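Local structure of chitinase A (Cycas revoluta, 4MNK) at residues Ala93-Arg96 with Gln97-Val100; Met128-Phe131 with Val132-Val135. The protein probably hydrolyses the beta-1,4 links of chitin as a plant class V chitinase of glycosyl hydrolase family 18, and holds N-acetylglucosamine oligomers in its cleft. All coordinates share one frame; numbering follows the deposited sequence.

How the contacts relate
Both contacts are local, within about two turns of one helix, in the family 18 barrel fold, contact 1 at the start of helix 93-110 and contact 2 near the start of helix 125-149, their centres 12 Å apart. The two helices pack against each other: Phe99 CD2 reaches Leu134 CD1 at 3.7 Å, and Arg96 lies across Lys133 and Leu134. Contact 1 is only partly buried, and its side chains meet chiefly through an arginine folded back over peptide groups, with a water joining Ser94 O and, weakly, Gln97 OE1. Contact 2 is more buried and packs a phenylalanine ring on aliphatic neighbours, leaving polar pairing to an asparagine and a lysine.

Contact 1 (Ala93-Arg96 with Gln97-Val100); sequences ASAR and QRFV
The chain of Arg98 leaves the backbone with CG opposite the carbonyl carbon (chi1 -62°) and bends at chi3 (-61°), which folds its guanidinium back over Ser94 and Ala95, one turn earlier in the first turns of alpha-helix 93-110. Ala95 CA lies under one face of the group, 3.5 Å from its plane and offset toward the rim, while Arg98 NH2 comes within 3.7 Å of Ala95 CB. The small methyl of Ala95 suits this place because it lets the flat group settle close to the backbone. Further back along the chain, Arg98 CG rests 3.4 Å from Ser94 O. The polar end finds its partners outside the turn: NE bonds to Thr42 O and NH2 to Pro41 O, tying the helix to a loop. Replacing Arg98 with an alanine would probably leave those two carbonyls without their donors and uncover the Ala95 backbone. Arg96 bends in a similar way, its guanidinium over Ala93 CA, and forms a salt bridge with Glu137 of helix 125-149. The helix itself is held by regular i to i+4 bonds, such as Phe99 N to Ala95 O at 2.9 Å. Ser94 O takes two donors, Arg98 N at 3.1 Å and a water at 3.0 Å; that water also gives a weak bond to Gln97 OE1, 3.3 Å away.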
loop_
_atom_site.group_PDB
_atom_site.type_symbol
_atom_site.label_atom_id
_atom_site.label_comp_id
_atom_site.label_asym_id
_atom_site.label_seq_id
_atom_site.Cartn_x
_atom_site.Cartn_y
_atom_site.Cartn_z
ATOM N N ALA A 93 9.987 -22.886 -12.443
ATOM C CA ALA A 93 8.812 -22.951 -13.322
ATOM C C ALA A 93 7.659 -23.770 -12.741
ATOM O O ALA A 93 6.497 -23.370 -12.841
ATOM C CB ALA A 93 9.199 -23.477 -14.698
ATOM N N SER A 94 7.982 -24.909 -12.134
ATOM C CA SER A 94 6.971 -25.764 -11.515
ATOM C C SER A 94 6.315 -25.067 -10.323
ATOM O O SER A 94 5.096 -25.128 -10.156
ATOM C CB SER A 94 7.570 -27.109 -11.098
ATOM O OG SER A 94 8.031 -27.833 -12.225
ATOM N N ALA A 95 7.127 -24.397 -9.509
ATOM C CA ALA A 95 6.621 -23.629 -8.374
ATOM C C ALA A 95 5.700 -22.493 -8.831
ATOM O O ALA A 95 4.649 -22.268 -8.228
ATOM C CB ALA A 95 7.771 -23.089 -7.534
ATOM N N ARG A 96 6.087 -21.795 -9.901
ATOM C CA ARG A 96 5.260 -20.718 -10.455
ATOM C C ARG A 96 3.889 -21.242 -10.875
ATOM O O ARG A 96 2.874 -20.586 -10.645
ATOM C CB ARG A 96 5.948 -20.027 -11.636
ATOM C CG ARG A 96 7.224 -19.268 -11.273
ATOM C CD ARG A 96 7.598 -18.245 -12.340
ATOM N NE ARG A 96 7.633 -18.826 -13.681
ATOM C CZ ARG A 96 8.720 -19.320 -14.267
ATOM N NH1 ARG A 96 9.896 -19.309 -13.645
ATOM N NH2 ARG A 96 8.632 -19.827 -15.489
ATOM N N GLN A 97 3.865 -22.430 -11.475
ATOM C CA GLN A 97 2.611 -23.063 -11.889
ATOM C C GLN A 97 1.706 -23.344 -10.685
ATOM O O GLN A 97 0.504 -23.070 -10.729
ATOM C CB GLN A 97 2.895 -24.347 -12.678
ATOM C CG GLN A 97 1.703 -24.908 -13.453
ATOM C CD GLN A 97 2.107 -25.945 -14.496
ATOM O OE1 GLN A 97 3.268 -26.356 -14.573
ATOM N NE2 GLN A 97 1.143 -26.369 -15.308
ATOM N N ARG A 98 2.290 -23.875 -9.611
ATOM C CA ARG A 98 1.543 -24.166 -8.388
ATOM C C ARG A 98 1.007 -22.885 -7.747
ATOM O O ARG A 98 -0.135 -22.852 -7.287
ATOM C CB ARG A 98 2.397 -24.958 -7.389
ATOM C CG ARG A 98 2.844 -26.328 -7.901
ATOM C CD ARG A 98 3.387 -27.215 -6.790
ATOM N NE ARG A 98 4.562 -26.644 -6.130
ATOM C CZ ARG A 98 5.816 -26.782 -6.553
ATOM N NH1 ARG A 98 6.087 -27.471 -7.655
ATOM N NH2 ARG A 98 6.806 -26.223 -5.870
ATOM N N PHE A 99 1.830 -21.837 -7.738
ATOM C CA PHE A 99 1.445 -20.530 -7.207
ATOM C C PHE A 99 0.270 -19.944 -7.985
ATOM O O PHE A 99 -0.696 -19.467 -7.395
ATOM C CB PHE A 99 2.635 -19.565 -7.251
ATOM C CG PHE A 99 2.305 -18.157 -6.811
ATOM C CD1 PHE A 99 2.570 -17.742 -5.509
ATOM C CD2 PHE A 99 1.746 -17.242 -7.699
ATOM C CE1 PHE A 99 2.279 -16.440 -5.096
ATOM C CE2 PHE A 99 1.447 -15.939 -7.293
ATOM C CZ PHE A 99 1.714 -15.542 -5.989
ATOM N N VAL A 100 0.367 -19.977 -9.310
ATOM C CA VAL A 100 -0.654 -19.389 -10.172
ATOM C C VAL A 100 -2.002 -20.091 -9.979
ATOM O O VAL A 100 -3.029 -19.430 -9.781
ATOM C CB VAL A 100 -0.194 -19.389 -11.652
ATOM C CG1 VAL A 100 -1.356 -19.149 -12.591
ATOM C CG2 VAL A 100 0.888 -18.336 -11.865
HETATM O O HOH W 1 3.646 -27.381 -11.427
#

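Contact 2 (Met128-Phe131 with Val132-Val135); sequences MENF and VKLV
Helix 125-149 links strand 114-119 to strand 155-161 in a beta-alpha-beta unit of the family 18 TIM barrel, and this part of the helix near its start sets Phe131 against Val135 and Leu134. One methyl of Val135 does the main touching: CG2 stands over a face of the Phe131 ring in a CH-pi contact, 3.9 Å from the ring centroid and 18° off the normal, nearer the CE2 side than the middle. Phe131 CG is anti to its own N (chi1 -169°), which lays the ring beside Leu134 and Val135. Leu134 meets the same ring differently, its CD2 lying at the edge near the ring plane, 4.1 Å from Phe131 CE2. Tyr119, from the preceding strand, makes an edge-to-face contact with Phe131, so a broad aromatic suits a position between helix and barrel strand. On another side of the helix Asn130 and Lys133 run alongside each other, pointing the same way. The extended chain of Lys133 carries NZ to 3.4 Å from Asn130 OD1, a weak hydrogen bond, while its CB packs on Asn130 O. Main-chain bonds run along this part, the straightest from Val135 N to Phe131 O at 2.9 Å (N-H...O 168°); the one from Lys133 N to Glu129 O is weak. The ring is thus held mainly by apolar packing, with the CH-pi contact and Tyr119 probably adding a weak electrostatic share, whereas the long amide-to-ammonium bond probably adds only a modest restraint on the exposed lysine.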
loop_
_atom_site.group_PDB
_atom_site.type_symbol
_atom_site.label_atom_id
_atom_site.label_comp_id
_atom_site.label_asym_id
_atom_site.label_seq_id
_atom_site.Cartn_x
_atom_site.Cartn_y
_atom_site.Cartn_z
ATOM N N MET A 128 13.667 -9.207 -11.344
ATOM C CA MET A 128 12.651 -8.599 -12.201
ATOM C C MET A 128 12.288 -9.531 -13.360
ATOM O O MET A 128 11.110 -9.733 -13.647
ATOM C CB MET A 128 13.099 -7.232 -12.724
ATOM C CG MET A 128 12.041 -6.501 -13.561
ATOM S SD MET A 128 10.508 -6.144 -12.669
ATOM C CE MET A 128 11.006 -4.720 -11.704
ATOM N N GLU A 129 13.304 -10.106 -14.002
ATOM C CA GLU A 129 13.100 -11.034 -15.116
ATOM C C GLU A 129 12.226 -12.221 -14.720
ATOM O O GLU A 129 11.320 -12.613 -15.459
ATOM C CB GLU A 129 14.444 -11.529 -15.656
ATOM C CG GLU A 129 15.217 -10.489 -16.454
ATOM C CD GLU A 129 16.659 -10.888 -16.737
ATOM O OE1 GLU A 129 17.095 -11.978 -16.304
ATOM O OE2 GLU A 129 17.366 -10.096 -17.397
ATOM N N ASN A 130 12.494 -12.789 -13.547
ATOM C CA ASN A 130 11.724 -13.935 -13.079
ATOM C C ASN A 130 10.321 -13.556 -12.607
ATOM O O ASN A 130 9.381 -14.339 -12.755
ATOM C CB ASN A 130 12.491 -14.702 -12.003
ATOM C CG ASN A 130 13.723 -15.413 -12.552
ATOM O OD1 ASN A 130 13.904 -15.535 -13.767
ATOM N ND2 ASN A 130 14.570 -15.895 -11.653
ATOM N N PHE A 131 10.185 -12.354 -12.048
ATOM C CA PHE A 131 8.877 -11.821 -11.655
ATOM C C PHE A 131 7.998 -11.605 -12.887
ATOM O O PHE A 131 6.804 -11.899 -12.857
ATOM C CB PHE A 131 9.052 -10.522 -10.861
ATOM C CG PHE A 131 7.796 -10.022 -10.182
ATOM C CD1 PHE A 131 7.509 -8.663 -10.176
ATOM C CD2 PHE A 131 6.921 -10.891 -9.530
ATOM C CE1 PHE A 131 6.370 -8.169 -9.538
ATOM C CE2 PHE A 131 5.772 -10.404 -8.893
ATOM C CZ PHE A 131 5.502 -9.040 -8.899
ATOM N N VAL A 132 8.603 -11.115 -13.970
ATOM C CA VAL A 132 7.931 -11.000 -15.268
ATOM C C VAL A 132 7.326 -12.344 -15.702
ATOM O O VAL A 132 6.183 -12.389 -16.159
ATOM C CB VAL A 132 8.894 -10.427 -16.353
ATOM C CG1 VAL A 132 8.414 -10.745 -17.771
ATOM C CG2 VAL A 132 9.072 -8.927 -16.168
ATOM N N LYS A 133 8.085 -13.430 -15.544
ATOM C CA LYS A 133 7.596 -14.771 -15.879
ATOM C C LYS A 133 6.362 -15.124 -15.050
ATOM O O LYS A 133 5.354 -15.561 -15.596
ATOM C CB LYS A 133 8.686 -15.827 -15.677
ATOM C CG LYS A 133 9.905 -15.676 -16.580
ATOM C CD LYS A 133 10.953 -16.734 -16.263
ATOM C CE LYS A 133 12.291 -16.410 -16.902
ATOM N NZ LYS A 133 13.320 -17.431 -16.557
ATOM N N LEU A 134 6.443 -14.917 -13.735
ATOM C CA LEU A 134 5.320 -15.207 -12.842
ATOM C C LEU A 134 4.066 -14.431 -13.235
ATOM O O LEU A 134 2.986 -15.010 -13.379
ATOM C CB LEU A 134 5.677 -14.903 -11.381
ATOM C CG LEU A 134 4.587 -15.245 -10.355
ATOM C CD1 LEU A 134 4.596 -16.738 -10.034
ATOM C CD2 LEU A 134 4.745 -14.412 -9.087
ATOM N N VAL A 135 4.220 -13.120 -13.402
ATOM C CA VAL A 135 3.084 -12.246 -13.674
ATOM C C VAL A 135 2.461 -12.528 -15.046
ATOM O O VAL A 135 1.237 -12.525 -15.188
ATOM C CB VAL A 135 3.458 -10.755 -13.495
ATOM C CG1 VAL A 135 2.310 -9.845 -13.905
ATOM C CG2 VAL A 135 3.837 -10.477 -12.045
#